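Local coordinates for molybdenum cofactor carrier protein (Chlamydomonas reinhardtii, PDB 2IZ6) that probably binds the molybdenum cofactor and carries it, consistent with a role in supplying it to molybdenum enzymes, at residues M58-A61 and M62-A65. Sequence-based numbering, arbitrary orientation.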
loop_
_atom_site.group_PDB
_atom_site.type_symbol
_atom_site.label_atom_id
_atom_site.label_comp_id
_atom_site.label_asym_id
_atom_site.label_seq_id
_atom_site.Cartn_x
_atom_site.Cartn_y
_atom_site.Cartn_z
ATOM N N MET A 58 -13.441 13.465 11.821
ATOM C CA MET A 58 -13.910 12.168 11.268
ATOM C C MET A 58 -14.805 11.444 12.299
ATOM O O MET A 58 -15.845 10.894 11.953
ATOM C CB MET A 58 -12.695 11.355 10.776
ATOM C CG MET A 58 -12.096 12.086 9.603
ATOM S SD MET A 58 -10.907 11.158 8.624
ATOM C CE MET A 58 -9.752 11.096 9.859
ATOM N N HIS A 59 -14.429 11.528 13.569
ATOM C CA HIS A 59 -15.226 10.951 14.628
ATOM C C HIS A 59 -16.564 11.666 14.778
ATOM O O HIS A 59 -17.597 11.070 14.932
ATOM C CB HIS A 59 -14.439 10.957 15.922
ATOM C CG HIS A 59 -15.196 10.400 17.084
ATOM N ND1 HIS A 59 -15.712 9.118 17.120
ATOM C CD2 HIS A 59 -15.547 10.982 18.251
ATOM C CE1 HIS A 59 -16.353 8.940 18.265
ATOM N NE2 HIS A 59 -16.241 10.045 18.983
ATOM N N GLU A 60 -16.539 12.982 14.673
ATOM C CA GLU A 60 -17.795 13.741 14.739
ATOM C C GLU A 60 -18.754 13.392 13.623
ATOM O O GLU A 60 -19.948 13.272 13.883
ATOM C CB GLU A 60 -17.550 15.250 14.776
ATOM C CG GLU A 60 -16.984 15.743 16.125
ATOM C CD GLU A 60 -18.004 15.589 17.229
ATOM O OE1 GLU A 60 -19.208 15.568 16.941
ATOM O OE2 GLU A 60 -17.592 15.446 18.400
ATOM N N ALA A 61 -18.223 13.261 12.415
ATOM C CA ALA A 61 -19.029 12.887 11.299
ATOM C C ALA A 61 -19.667 11.504 11.569
ATOM O O ALA A 61 -20.866 11.244 11.287
ATOM C CB ALA A 61 -18.198 12.929 10.065
ATOM N N MET A 62 -18.857 10.609 12.121
ATOM C CA MET A 62 -19.279 9.233 12.354
ATOM C C MET A 62 -20.375 9.164 13.412
ATOM O O MET A 62 -21.306 8.365 13.303
ATOM C CB MET A 62 -18.087 8.371 12.776
ATOM C CG MET A 62 -17.007 8.242 11.714
ATOM S SD MET A 62 -16.489 6.535 11.450
ATOM C CE MET A 62 -18.076 5.723 11.270
ATOM N N LYS A 63 -20.260 10.006 14.434
ATOM C CA LYS A 63 -21.270 10.084 15.473
ATOM C C LYS A 63 -22.566 10.628 14.946
ATOM O O LYS A 63 -23.663 10.197 15.313
ATOM C CB LYS A 63 -20.782 10.982 16.590
ATOM C CG LYS A 63 -19.746 10.320 17.448
ATOM C CD LYS A 63 -19.602 11.064 18.808
ATOM C CE LYS A 63 -18.915 12.437 18.645
ATOM N NZ LYS A 63 -18.993 13.285 19.868
ATOM N N GLY A 64 -22.453 11.637 14.098
ATOM C CA GLY A 64 -23.612 12.238 13.455
ATOM C C GLY A 64 -24.404 11.307 12.558
ATOM O O GLY A 64 -25.624 11.222 12.641
ATOM N N ALA A 65 -23.685 10.561 11.720
ATOM C CA ALA A 65 -24.320 9.607 10.825
ATOM C C ALA A 65 -25.003 8.505 11.618
ATOM O O ALA A 65 -26.116 8.088 11.287
ATOM C CB ALA A 65 -23.249 8.993 9.948
HETATM O O HOH W 1 -16.938 12.103 21.315
#
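Lys63 lies against both His59 and Glu60, one helical turn back, on the partly exposed side of helix 57-67, the connecting helix of the beta-alpha-beta crossover between parallel strands 47-51 and 72-76 in a Rossmann-like fold. His59 CG stands anti to the backbone N (chi1 179°), which raises the imidazole beside the lysine chain and presents one face to it. Lys63 CG sits over this face in a CH-pi contact, 4.0 Å from the ring centroid and displaced toward the rim, while CD follows the ring outward to within 3.5 Å of His59 NE2. A bend at chi3 (-71°) then turns the end of the lysine toward Glu60. The salt bridge that results joins Lys63 NZ to Glu60 OE2 at 3.0 Å, the ammonium meeting the oxygen from above the carboxylate plane, 39° out of it. With an alanine at this position the Glu60 carboxylate would probably lose this positive mate, and the His59 face its aliphatic cover.

Beneath these side chains the backbone keeps regular i to i+4 bonding, with Lys63 N donating to His59 O at 2.9 Å and Ala65 N likewise to Ala61 O. The buried side of the helix faces the sheet: Met62 reaches Leu48, Thr50 and Thr72, and Ala65 packs on Leu48 and Thr72. Glu60, by contrast, touches Leu31 and Ala34 of helix 28-43. At the outer end of the His59-Lys63 pair a water lies at the imidazole edge, in the ring plane, 3.2 Å from His59 NE2, and accepts a hydrogen bond of 2.8 Å from Lys63 NZ.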